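Local coordinates for amidohydrolase family protein (Acinetobacter baumannii, PDB 4I6K), which probably hydrolyses 2-pyrone-4,6-dicarboxylate, as a member of the amidohydrolase family, and is observed with citric acid bound, at residues Leu111-Lys115 and Ser148-Gln152; Leu126-Leu131 and Tyr161-Leu165; Val55-Ile59 and Tyr92-Leu96. All coordinates share one frame; numbering follows the deposited sequence.

Contact 1 (Leu111-Lys115 and Ser148-Gln152); sequences LVNLK and SLNWQ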
ATOM      1  N   LEU A 111      -7.504 -14.957  11.568  1.00 51.46           N
ATOM      2  CA  LEU A 111      -6.535 -13.855  11.533  1.00 49.55           C
ATOM      3  C   LEU A 111      -5.229 -14.207  12.224  1.00 49.23           C
ATOM      4  O   LEU A 111      -4.144 -13.928  11.710  1.00 54.22           O
ATOM      5  CB  LEU A 111      -7.118 -12.620  12.210  1.00 56.16           C
ATOM      6  CG  LEU A 111      -8.515 -12.181  11.788  1.00 54.00           C
ATOM      7  CD1 LEU A 111      -8.930 -10.990  12.626  1.00 68.00           C
ATOM      8  CD2 LEU A 111      -8.537 -11.834  10.318  1.00 51.23           C
ATOM      9  N   VAL A 112      -5.327 -14.797  13.410  1.00 52.08           N
ATOM     10  CA  VAL A 112      -4.126 -15.254  14.103  1.00 55.14           C
ATOM     11  C   VAL A 112      -3.326 -16.178  13.187  1.00 54.46           C
ATOM     12  O   VAL A 112      -2.095 -16.147  13.177  1.00 46.53           O
ATOM     13  CB  VAL A 112      -4.470 -16.004  15.402  1.00 54.03           C
ATOM     14  CG1 VAL A 112      -3.211 -16.586  16.026  1.00 46.64           C
ATOM     15  CG2 VAL A 112      -5.194 -15.076  16.368  1.00 46.08           C
ATOM     16  N   ASN A 113      -4.035 -16.992  12.410  1.00 53.80           N
ATOM     17  CA  ASN A 113      -3.373 -17.937  11.515  1.00 56.01           C
ATOM     18  C   ASN A 113      -2.638 -17.251  10.368  1.00 63.47           C
ATOM     19  O   ASN A 113      -1.495 -17.605  10.050  1.00 61.39           O
ATOM     20  CB  ASN A 113      -4.355 -18.989  11.003  1.00 56.00           C
ATOM     21  CG  ASN A 113      -4.416 -20.215  11.911  1.00 64.87           C
ATOM     22  OD1 ASN A 113      -4.695 -20.111  13.107  1.00 62.03           O
ATOM     23  ND2 ASN A 113      -4.151 -21.381  11.343  1.00 67.06           N
ATOM     24  N   LEU A 114      -3.285 -16.262   9.757  1.00 57.99           N
ATOM     25  CA  LEU A 114      -2.615 -15.453   8.747  1.00 49.12           C
ATOM     26  C   LEU A 114      -1.400 -14.774   9.348  1.00 44.58           C
ATOM     27  O   LEU A 114      -0.340 -14.722   8.718  1.00 47.23           O
ATOM     28  CB  LEU A 114      -3.569 -14.423   8.139  1.00 47.56           C
ATOM     29  CG  LEU A 114      -4.721 -15.101   7.392  1.00 56.50           C
ATOM     30  CD1 LEU A 114      -5.874 -14.144   7.201  1.00 45.42           C
ATOM     31  CD2 LEU A 114      -4.250 -15.700   6.050  1.00 49.04           C
ATOM     32  N   LYS A 115      -1.541 -14.264  10.572  1.00 50.31           N
ATOM     33  CA  LYS A 115      -0.415 -13.612  11.229  1.00 48.32           C
ATOM     34  C   LYS A 115       0.762 -14.580  11.279  1.00 52.94           C
ATOM     35  O   LYS A 115       1.900 -14.202  11.020  1.00 45.11           O
ATOM     36  CB  LYS A 115      -0.779 -13.148  12.645  1.00 48.30           C
ATOM     37  CG  LYS A 115       0.383 -12.475  13.415  1.00 36.63           C
ATOM     38  CD  LYS A 115      -0.125 -11.808  14.710  1.00 49.13           C
ATOM     39  CE  LYS A 115       0.980 -11.125  15.505  1.00 40.67           C
ATOM     40  NZ  LYS A 115       1.348  -9.804  14.937  1.00 48.76           N
ATOM     41  N   SER A 148      -5.442  -5.581  18.281  1.00 44.95           N
ATOM     42  CA  SER A 148      -4.841  -6.551  19.189  1.00 51.75           C
ATOM     43  C   SER A 148      -3.665  -7.269  18.572  1.00 47.45           C
ATOM     44  O   SER A 148      -2.735  -7.653  19.273  1.00 52.38           O
ATOM     45  CB  SER A 148      -5.882  -7.588  19.590  1.00 39.27           C
ATOM     46  OG  SER A 148      -7.116  -6.938  19.829  1.00 71.32           O
ATOM     47  N   LEU A 149      -3.714  -7.457  17.260  1.00 52.67           N
ATOM     48  CA  LEU A 149      -2.689  -8.226  16.566  1.00 52.33           C
ATOM     49  C   LEU A 149      -1.494  -7.379  16.135  1.00 54.39           C
ATOM     50  O   LEU A 149      -0.533  -7.903  15.563  1.00 46.16           O
ATOM     51  CB  LEU A 149      -3.286  -8.934  15.356  1.00 49.45           C
ATOM     52  CG  LEU A 149      -4.234 -10.086  15.693  1.00 60.81           C
ATOM     53  CD1 LEU A 149      -4.978 -10.550  14.439  1.00 54.88           C
ATOM     54  CD2 LEU A 149      -3.462 -11.238  16.334  1.00 42.29           C
ATOM     55  N   ASN A 150      -1.548  -6.081  16.408  1.00 43.08           N
ATOM     56  CA  ASN A 150      -0.437  -5.201  16.063  1.00 41.20           C
ATOM     57  C   ASN A 150      -0.313  -5.081  14.565  1.00 52.00           C
ATOM     58  O   ASN A 150       0.713  -4.656  14.046  1.00 49.11           O
ATOM     59  CB  ASN A 150       0.871  -5.740  16.614  1.00 53.67           C
ATOM     60  CG  ASN A 150       1.356  -4.967  17.804  1.00 71.79           C
ATOM     61  OD1 ASN A 150       0.558  -4.417  18.574  1.00 69.91           O
ATOM     62  ND2 ASN A 150       2.677  -4.910  17.969  1.00 86.40           N
ATOM     63  N   TRP A 151      -1.372  -5.479  13.874  1.00 52.35           N
ATOM     64  CA  TRP A 151      -1.434  -5.373  12.438  1.00 44.66           C
ATOM     65  C   TRP A 151      -1.662  -3.936  12.049  1.00 47.73           C
ATOM     66  O   TRP A 151      -2.198  -3.158  12.826  1.00 46.91           O
ATOM     67  CB  TRP A 151      -2.607  -6.202  11.945  1.00 41.21           C
ATOM     68  CG  TRP A 151      -2.217  -7.574  11.633  1.00 45.23           C
ATOM     69  CD1 TRP A 151      -1.012  -8.158  11.887  1.00 42.86           C
ATOM     70  CD2 TRP A 151      -3.035  -8.573  11.019  1.00 39.33           C
ATOM     71  NE1 TRP A 151      -1.024  -9.460  11.454  1.00 40.63           N
ATOM     72  CE2 TRP A 151      -2.257  -9.742  10.921  1.00 46.96           C
ATOM     73  CE3 TRP A 151      -4.350  -8.588  10.535  1.00 36.67           C
ATOM     74  CZ2 TRP A 151      -2.748 -10.924  10.353  1.00 52.80           C
ATOM     75  CZ3 TRP A 151      -4.839  -9.760   9.967  1.00 46.78           C
ATOM     76  CH2 TRP A 151      -4.042 -10.914   9.888  1.00 41.31           C
ATOM     77  N   GLN A 152      -1.270  -3.585  10.832  1.00 47.66           N
ATOM     78  CA  GLN A 152      -1.607  -2.280  10.284  1.00 40.59           C
ATOM     79  C   GLN A 152      -2.913  -2.374   9.459  1.00 48.32           C
ATOM     80  O   GLN A 152      -3.349  -3.473   9.057  1.00 39.39           O
ATOM     81  CB  GLN A 152      -0.466  -1.806   9.394  1.00 46.14           C
ATOM     82  CG  GLN A 152      -0.323  -2.645   8.119  1.00 37.09           C
ATOM     83  CD  GLN A 152       0.746  -2.102   7.202  1.00 44.02           C
ATOM     84  OE1 GLN A 152       1.927  -2.150   7.526  1.00 47.09           O
ATOM     85  NE2 GLN A 152       0.334  -1.556   6.058  1.00 37.83           N
TER
HETATM   86  O   HOH W   1       1.925  -9.470  12.158  1.00 56.06           O
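Lys115 NZ donates a hydrogen bond of 2.7 Å to the backbone O of Leu149, lying in the carbonyl plane with a C=O...N angle of 159°. The acceptor sits where helix 137-148 gives way to strand 152-156 of the (beta/alpha)8 barrel: Asn150, with positive phi, closes the helix in a Schellman motif. The contact therefore joins the last turn of helix 108-115 to the helix-to-strand turn of the next beta-alpha unit. Lys115 runs out from its helix with CG anti to the backbone N (chi1 179°) and stays extended until a bend at chi4 brings the amine over to the carbonyl. On the way its CD passes Leu149 CD2 at 3.8 Å, the two side chains running antiparallel alongside each other.

Next to the lysine, the Trp151 indole pushes its benzene edge at the helix. Leu114 CB lies in the ring plane, 3.9 Å from Trp151 CH2, and the Lys115 backbone N also meets this edge. Leu149 CD1 lies above one ring face and leans on Leu111 CB at 3.7 Å, so this methyl sits in the corner formed by indole and helix. Ile119 and Val122 of strand 119-125 also touch Trp151 and continue the apolar layer inward. A water accepts from Lys115 NZ at 2.9 Å and, in a weak bond in the indole plane, from Trp151 NE1 at 3.0 Å.

Contact 2 (Leu126-Leu131 and Tyr161-Leu165); sequences LFGLNL and YLVQL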
ATOM      1  N   LEU A 126     -10.803   0.239  -1.951  1.00 55.63           N
ATOM      2  CA  LEU A 126     -12.191   0.639  -2.156  1.00 52.28           C
ATOM      3  C   LEU A 126     -12.473   1.259  -3.506  1.00 50.99           C
ATOM      4  O   LEU A 126     -13.560   1.775  -3.727  1.00 49.88           O
ATOM      5  CB  LEU A 126     -12.642   1.597  -1.053  1.00 51.42           C
ATOM      6  CG  LEU A 126     -12.602   0.991   0.348  1.00 43.79           C
ATOM      7  CD1 LEU A 126     -13.026   2.041   1.348  1.00 38.79           C
ATOM      8  CD2 LEU A 126     -13.480  -0.248   0.419  1.00 39.16           C
ATOM      9  N   PHE A 127     -11.509   1.215  -4.414  1.00 50.19           N
ATOM     10  CA  PHE A 127     -11.780   1.705  -5.747  1.00 53.45           C
ATOM     11  C   PHE A 127     -12.865   0.872  -6.412  1.00 56.33           C
ATOM     12  O   PHE A 127     -12.857  -0.361  -6.312  1.00 55.33           O
ATOM     13  CB  PHE A 127     -10.513   1.757  -6.587  1.00 48.76           C
ATOM     14  CG  PHE A 127      -9.748   3.021  -6.409  1.00 53.25           C
ATOM     15  CD1 PHE A 127      -9.986   4.108  -7.236  1.00 53.24           C
ATOM     16  CD2 PHE A 127      -8.821   3.147  -5.385  1.00 41.18           C
ATOM     17  CE1 PHE A 127      -9.289   5.301  -7.056  1.00 59.81           C
ATOM     18  CE2 PHE A 127      -8.119   4.328  -5.203  1.00 58.74           C
ATOM     19  CZ  PHE A 127      -8.351   5.410  -6.043  1.00 54.94           C
ATOM     20  N   GLY A 128     -13.807   1.560  -7.063  1.00 63.68           N
ATOM     21  CA  GLY A 128     -14.921   0.918  -7.768  1.00 49.67           C
ATOM     22  C   GLY A 128     -15.913   0.276  -6.815  1.00 57.81           C
ATOM     23  O   GLY A 128     -16.786  -0.487  -7.229  1.00 63.11           O
ATOM     24  N   LEU A 129     -15.784   0.586  -5.531  1.00 53.52           N
ATOM     25  CA  LEU A 129     -16.639  -0.031  -4.521  1.00 56.43           C
ATOM     26  C   LEU A 129     -17.320   1.012  -3.652  1.00 53.15           C
ATOM     27  O   LEU A 129     -17.015   2.204  -3.733  1.00 48.35           O
ATOM     28  CB  LEU A 129     -15.821  -0.974  -3.641  1.00 59.72           C
ATOM     29  CG  LEU A 129     -15.199  -2.167  -4.366  1.00 57.89           C
ATOM     30  CD1 LEU A 129     -14.165  -2.810  -3.474  1.00 45.22           C
ATOM     31  CD2 LEU A 129     -16.271  -3.163  -4.779  1.00 45.47           C
ATOM     32  N   ASN A 130     -18.248   0.562  -2.818  1.00 55.60           N
ATOM     33  CA  ASN A 130     -18.910   1.477  -1.909  1.00 59.00           C
ATOM     34  C   ASN A 130     -18.079   1.632  -0.659  1.00 60.68           C
ATOM     35  O   ASN A 130     -17.359   0.716  -0.264  1.00 63.98           O
ATOM     36  CB  ASN A 130     -20.305   0.980  -1.534  1.00 60.17           C
ATOM     37  CG  ASN A 130     -21.267   0.991  -2.708  1.00 68.37           C
ATOM     38  OD1 ASN A 130     -21.920  -0.011  -2.987  1.00 64.66           O
ATOM     39  ND2 ASN A 130     -21.359   2.124  -3.400  1.00 66.98           N
ATOM     40  N   LEU A 131     -18.185   2.805  -0.045  1.00 60.13           N
ATOM     41  CA  LEU A 131     -17.528   3.100   1.216  1.00 53.52           C
ATOM     42  C   LEU A 131     -18.241   2.335   2.341  1.00 54.28           C
ATOM     43  O   LEU A 131     -19.407   2.578   2.605  1.00 56.88           O
ATOM     44  CB  LEU A 131     -17.621   4.607   1.453  1.00 52.55           C
ATOM     45  CG  LEU A 131     -16.811   5.349   2.517  1.00 56.69           C
ATOM     46  CD1 LEU A 131     -15.379   5.581   2.039  1.00 64.09           C
ATOM     47  CD2 LEU A 131     -17.502   6.679   2.836  1.00 54.72           C
ATOM     48  N   TYR A 161     -13.144   9.299  -0.116  1.00 47.02           N
ATOM     49  CA  TYR A 161     -13.370   8.147   0.737  1.00 42.48           C
ATOM     50  C   TYR A 161     -12.471   8.239   1.964  1.00 53.80           C
ATOM     51  O   TYR A 161     -12.898   7.936   3.096  1.00 45.43           O
ATOM     52  CB  TYR A 161     -13.075   6.855  -0.032  1.00 48.99           C
ATOM     53  CG  TYR A 161     -14.245   6.278  -0.818  1.00 52.50           C
ATOM     54  CD1 TYR A 161     -14.184   4.985  -1.318  1.00 53.66           C
ATOM     55  CD2 TYR A 161     -15.405   7.022  -1.063  1.00 52.60           C
ATOM     56  CE1 TYR A 161     -15.235   4.432  -2.034  1.00 56.69           C
ATOM     57  CE2 TYR A 161     -16.479   6.472  -1.791  1.00 40.68           C
ATOM     58  CZ  TYR A 161     -16.378   5.166  -2.276  1.00 58.39           C
ATOM     59  OH  TYR A 161     -17.406   4.564  -3.000  1.00 49.91           O
ATOM     60  N   LEU A 162     -11.227   8.662   1.737  1.00 46.90           N
ATOM     61  CA  LEU A 162     -10.253   8.789   2.823  1.00 48.67           C
ATOM     62  C   LEU A 162     -10.720   9.781   3.880  1.00 47.65           C
ATOM     63  O   LEU A 162     -10.538   9.544   5.074  1.00 49.86           O
ATOM     64  CB  LEU A 162      -8.882   9.213   2.289  1.00 45.05           C
ATOM     65  CG  LEU A 162      -8.200   8.261   1.314  1.00 43.64           C
ATOM     66  CD1 LEU A 162      -7.019   8.940   0.621  1.00 37.29           C
ATOM     67  CD2 LEU A 162      -7.755   7.025   2.057  1.00 36.06           C
ATOM     68  N   VAL A 163     -11.309  10.894   3.442  1.00 52.92           N
ATOM     69  CA  VAL A 163     -11.804  11.917   4.366  1.00 46.63           C
ATOM     70  C   VAL A 163     -12.853  11.333   5.326  1.00 48.45           C
ATOM     71  O   VAL A 163     -13.068  11.834   6.439  1.00 43.24           O
ATOM     72  CB  VAL A 163     -12.413  13.099   3.605  1.00 53.86           C
ATOM     73  CG1 VAL A 163     -13.156  14.013   4.565  1.00 55.19           C
ATOM     74  CG2 VAL A 163     -11.334  13.862   2.833  1.00 50.54           C
ATOM     75  N   GLN A 164     -13.478  10.251   4.872  1.00 47.82           N
ATOM     76  CA  GLN A 164     -14.536   9.551   5.586  1.00 51.77           C
ATOM     77  C   GLN A 164     -13.986   8.514   6.545  1.00 48.86           C
ATOM     78  O   GLN A 164     -14.524   8.295   7.633  1.00 49.72           O
ATOM     79  CB  GLN A 164     -15.343   8.779   4.559  1.00 61.28           C
ATOM     80  CG  GLN A 164     -16.745   8.570   4.932  1.00 62.17           C
ATOM     81  CD  GLN A 164     -17.566   9.738   4.522  1.00 73.22           C
ATOM     82  OE1 GLN A 164     -17.310  10.871   4.942  1.00 73.97           O
ATOM     83  NE2 GLN A 164     -18.560   9.487   3.680  1.00 63.69           N
ATOM     84  N   LEU A 165     -12.922   7.849   6.109  1.00 52.08           N
ATOM     85  CA  LEU A 165     -12.375   6.696   6.815  1.00 51.95           C
ATOM     86  C   LEU A 165     -11.477   7.054   7.987  1.00 50.93           C
ATOM     87  O   LEU A 165     -11.573   6.455   9.059  1.00 47.54           O
ATOM     88  CB  LEU A 165     -11.602   5.816   5.833  1.00 54.07           C
ATOM     89  CG  LEU A 165     -12.473   5.147   4.770  1.00 54.82           C
ATOM     90  CD1 LEU A 165     -11.641   4.754   3.567  1.00 44.24           C
ATOM     91  CD2 LEU A 165     -13.172   3.945   5.381  1.00 30.55           C
TER
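The phenol of Tyr161 reaches from its helix into the bend of 126-131, where its OH donates a hydrogen bond of 2.5 Å to the backbone O of Leu129. The carbonyl receives it in its own plane, with a C=O...O angle of 149°, and its oxygen also lies in the plane of the ring, so the phenol points edge-on at its acceptor. Around the same ring, Leu126 CB packs 3.7 Å from Tyr161 CD1, and Leu126 O lies by the ring edge, 3.6 Å from Tyr161 CE1. Leu131 covers one face, its CB 3.9 Å from Tyr161 CE2; its CD1 methyl is modelled too close to the ring for its exact position to be relied on. Its chi1 of -167° turns the side chain toward the helix. One turn on, Leu165 CD1 meets Leu126 CD1 tip to tip at 3.8 Å.

The next shell sets the shape of the loop. Leu126 to Leu129 form a type II beta turn, closed by Leu129 N to Leu126 O at 3.1 Å, with Gly128 at positive phi; the turn leaves the carbonyl of Leu129 directed at the phenol. The loop follows strand 119-125 of the (beta/alpha)8 barrel, on the C-terminal side where amidohydrolases carry their active sites, and the side chain of Leu129 is about 8 Å from the bound citric acid. Phe127, on the turn, meets the ring of His156. The short phenol-to-carbonyl bond, with Leu126 at the ring edge, holds the phenol in one orientation and satisfies the carbonyl of Leu129.

Contact 3 (Val55-Ile59 and Tyr92-Leu96); sequences VQSFI and YPDRL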
ATOM      1  N   VAL A  55       6.900 -14.542  -7.909  1.00 41.05           N
ATOM      2  CA  VAL A  55       7.788 -14.129  -6.827  1.00 47.70           C
ATOM      3  C   VAL A  55       9.176 -14.081  -7.402  1.00 50.51           C
ATOM      4  O   VAL A  55       9.969 -13.175  -7.119  1.00 53.54           O
ATOM      5  CB  VAL A  55       7.815 -15.126  -5.682  1.00 48.04           C
ATOM      6  CG1 VAL A  55       8.219 -14.413  -4.394  1.00 49.07           C
ATOM      7  CG2 VAL A  55       6.473 -15.775  -5.517  1.00 58.64           C
ATOM      8  N   GLN A  56       9.457 -15.083  -8.222  1.00 52.60           N
ATOM      9  CA  GLN A  56      10.731 -15.199  -8.897  1.00 55.81           C
ATOM     10  C   GLN A  56      11.070 -13.879  -9.595  1.00 49.22           C
ATOM     11  O   GLN A  56      12.093 -13.259  -9.317  1.00 44.13           O
ATOM     12  CB  GLN A  56      10.657 -16.356  -9.899  1.00 60.65           C
ATOM     13  CG  GLN A  56      11.832 -16.463 -10.852  1.00 83.93           C
ATOM     14  CD  GLN A  56      13.059 -17.027 -10.174  1.00104.96           C
ATOM     15  OE1 GLN A  56      14.168 -16.953 -10.707  1.00107.47           O
ATOM     16  NE2 GLN A  56      12.867 -17.595  -8.984  1.00110.44           N
ATOM     17  N   SER A  57      10.201 -13.450 -10.497  1.00 40.50           N
ATOM     18  CA  SER A  57      10.417 -12.192 -11.191  1.00 46.07           C
ATOM     19  C   SER A  57      10.586 -11.040 -10.193  1.00 42.93           C
ATOM     20  O   SER A  57      11.469 -10.194 -10.346  1.00 47.39           O
ATOM     21  CB  SER A  57       9.263 -11.914 -12.158  1.00 40.24           C
ATOM     22  OG  SER A  57       9.547 -10.777 -12.953  1.00 52.26           O
ATOM     23  N   PHE A  58       9.749 -11.023  -9.158  1.00 43.88           N
ATOM     24  CA  PHE A  58       9.784  -9.941  -8.184  1.00 46.78           C
ATOM     25  C   PHE A  58      11.076  -9.918  -7.362  1.00 43.95           C
ATOM     26  O   PHE A  58      11.710  -8.867  -7.227  1.00 45.55           O
ATOM     27  CB  PHE A  58       8.560  -9.987  -7.271  1.00 47.71           C
ATOM     28  CG  PHE A  58       8.575  -8.943  -6.197  1.00 43.22           C
ATOM     29  CD1 PHE A  58       8.716  -7.609  -6.518  1.00 46.35           C
ATOM     30  CD2 PHE A  58       8.459  -9.298  -4.863  1.00 56.55           C
ATOM     31  CE1 PHE A  58       8.739  -6.646  -5.524  1.00 43.80           C
ATOM     32  CE2 PHE A  58       8.479  -8.342  -3.864  1.00 48.92           C
ATOM     33  CZ  PHE A  58       8.617  -7.017  -4.192  1.00 38.39           C
ATOM     34  N   ILE A  59      11.460 -11.064  -6.808  1.00 42.66           N
ATOM     35  CA  ILE A  59      12.721 -11.152  -6.075  1.00 47.99           C
ATOM     36  C   ILE A  59      13.870 -10.818  -7.008  1.00 50.88           C
ATOM     37  O   ILE A  59      14.905 -10.301  -6.580  1.00 47.36           O
ATOM     38  CB  ILE A  59      12.961 -12.552  -5.447  1.00 48.46           C
ATOM     39  CG1 ILE A  59      12.505 -12.590  -3.985  1.00 50.32           C
ATOM     40  CG2 ILE A  59      14.437 -12.870  -5.438  1.00 47.97           C
ATOM     41  CD1 ILE A  59      11.074 -12.238  -3.770  1.00 58.30           C
ATOM     42  N   TYR A  92      10.090 -17.094   0.419  1.00 46.86           N
ATOM     43  CA  TYR A  92      11.118 -16.140   0.831  1.00 50.41           C
ATOM     44  C   TYR A  92      10.778 -15.443   2.136  1.00 59.49           C
ATOM     45  O   TYR A  92      10.771 -14.205   2.208  1.00 57.17           O
ATOM     46  CB  TYR A  92      11.350 -15.098  -0.246  1.00 44.01           C
ATOM     47  CG  TYR A  92      11.766 -15.671  -1.580  1.00 57.85           C
ATOM     48  CD1 TYR A  92      10.808 -16.072  -2.515  1.00 64.16           C
ATOM     49  CD2 TYR A  92      13.113 -15.799  -1.916  1.00 57.61           C
ATOM     50  CE1 TYR A  92      11.181 -16.588  -3.740  1.00 63.64           C
ATOM     51  CE2 TYR A  92      13.499 -16.321  -3.141  1.00 52.63           C
ATOM     52  CZ  TYR A  92      12.529 -16.710  -4.048  1.00 65.45           C
ATOM     53  OH  TYR A  92      12.901 -17.220  -5.269  1.00 70.17           O
ATOM     54  N   PRO A  93      10.548 -16.240   3.186  1.00 58.28           N
ATOM     55  CA  PRO A  93      10.024 -15.793   4.469  1.00 60.84           C
ATOM     56  C   PRO A  93      10.962 -14.791   5.133  1.00 61.62           C
ATOM     57  O   PRO A  93      10.566 -14.060   6.035  1.00 59.31           O
ATOM     58  CB  PRO A  93       9.977 -17.085   5.282  1.00 60.79           C
ATOM     59  CG  PRO A  93      11.089 -17.910   4.707  1.00 60.60           C
ATOM     60  CD  PRO A  93      11.048 -17.624   3.240  1.00 54.13           C
ATOM     61  N   ASP A  94      12.203 -14.767   4.676  1.00 65.36           N
ATOM     62  CA  ASP A  94      13.220 -13.915   5.269  1.00 68.79           C
ATOM     63  C   ASP A  94      13.254 -12.542   4.601  1.00 61.09           C
ATOM     64  O   ASP A  94      13.871 -11.607   5.107  1.00 67.81           O
ATOM     65  CB  ASP A  94      14.594 -14.608   5.197  1.00 69.91           C
ATOM     66  CG  ASP A  94      14.964 -15.069   3.770  1.00 80.34           C
ATOM     67  OD1 ASP A  94      14.076 -15.463   2.971  1.00 59.72           O
ATOM     68  OD2 ASP A  94      16.170 -15.034   3.449  1.00 91.47           O
ATOM     69  N   ARG A  95      12.579 -12.422   3.466  1.00 60.69           N
ATOM     70  CA  ARG A  95      12.626 -11.183   2.696  1.00 57.56           C
ATOM     71  C   ARG A  95      11.252 -10.551   2.490  1.00 58.74           C
ATOM     72  O   ARG A  95      11.152  -9.353   2.215  1.00 63.59           O
ATOM     73  CB  ARG A  95      13.328 -11.421   1.351  1.00 53.45           C
ATOM     74  CG  ARG A  95      14.726 -12.000   1.512  1.00 49.71           C
ATOM     75  CD  ARG A  95      15.452 -12.116   0.205  1.00 54.91           C
ATOM     76  NE  ARG A  95      15.720 -10.820  -0.408  1.00 46.46           N
ATOM     77  CZ  ARG A  95      16.171 -10.684  -1.650  1.00 56.60           C
ATOM     78  NH1 ARG A  95      16.394 -11.771  -2.375  1.00 51.35           N
ATOM     79  NH2 ARG A  95      16.398  -9.479  -2.170  1.00 47.57           N
ATOM     80  N   LEU A  96      10.200 -11.347   2.652  1.00 44.84           N
ATOM     81  CA  LEU A  96       8.855 -10.892   2.328  1.00 49.78           C
ATOM     82  C   LEU A  96       7.880 -10.956   3.490  1.00 48.52           C
ATOM     83  O   LEU A  96       7.850 -11.949   4.223  1.00 51.88           O
ATOM     84  CB  LEU A  96       8.276 -11.740   1.198  1.00 43.20           C
ATOM     85  CG  LEU A  96       9.060 -11.742  -0.105  1.00 50.57           C
ATOM     86  CD1 LEU A  96       8.286 -12.574  -1.120  1.00 36.02           C
ATOM     87  CD2 LEU A  96       9.286 -10.312  -0.595  1.00 43.46           C
TER
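Ile59 CG1 stands over the centre of the Tyr92 ring in a CH-pi contact, 3.8 Å from the centroid and only 8° off the ring normal. The phenol thus lies as a flat plate against the isoleucine; Tyr92 CG is anti to its own carbonyl carbon (chi1 -58°), an orientation that turns the ring toward helix 55-64.

Further apolar contacts extend from this pair. Val55 CG1 touches the same ring obliquely, 3.6 Å from Tyr92 CD1, and also rests on Leu96 CD1 at 3.8 Å. Ile59 CD1 meets that leucine methyl at 3.9 Å, so one methyl rests against both helix side chains. The other methyl, Leu96 CD2, lies near the plane of the Phe58 ring, at its edge, 3.9 Å from CE2.

These residues belong to successive units of the (beta/alpha)8 barrel: helix 55-64 packs against the turn that leads from helix 83-91 into strand 96-100. Phe58 and Leu96 both touch Leu72 of strand 69-73, which places the inner end of the contact against the barrel wall.

The polar groups work differently, for no hydrogen bond crosses between the segments. The guanidinium of Arg95 turns one face to Ile59 CG1, and its NH1 lies 3.8 Å from Ile59 CG2. NH1 makes a salt bridge to Asp63 of the same helix as Ile59, while NH2 and NE bond to the backbone O atoms of Phe67 and Thr68 in the following loop. Within the turn, the backbone O of Tyr92 accepts from two donors, Arg95 N at 2.8 Å and Leu96 N at 2.9 Å.

All three contacts belong to one parallel eight-stranded barrel of the amidohydrolase family, whose strands follow one another in chain order. Contact 3 comes first and closes before contact 1 opens; contacts 1 and 2 interleave along the chain, since 126-131 falls between 111-115 and 148-152. Contacts 1 and 3 each join a helix to the turn entering a strand, 152-156 and 96-100 respectively, at the N-terminal end of the strands. Contact 2 joins the loop leaving strand 119-125 to a helix at the C-terminal end, where the citric acid binds nearby. Centres of contacts 1 and 2 are 23 Å apart, those of 1 and 3 21 Å, and contacts 2 and 3, at 31 Å, lie on opposite sides of the chain's centre. None touches another.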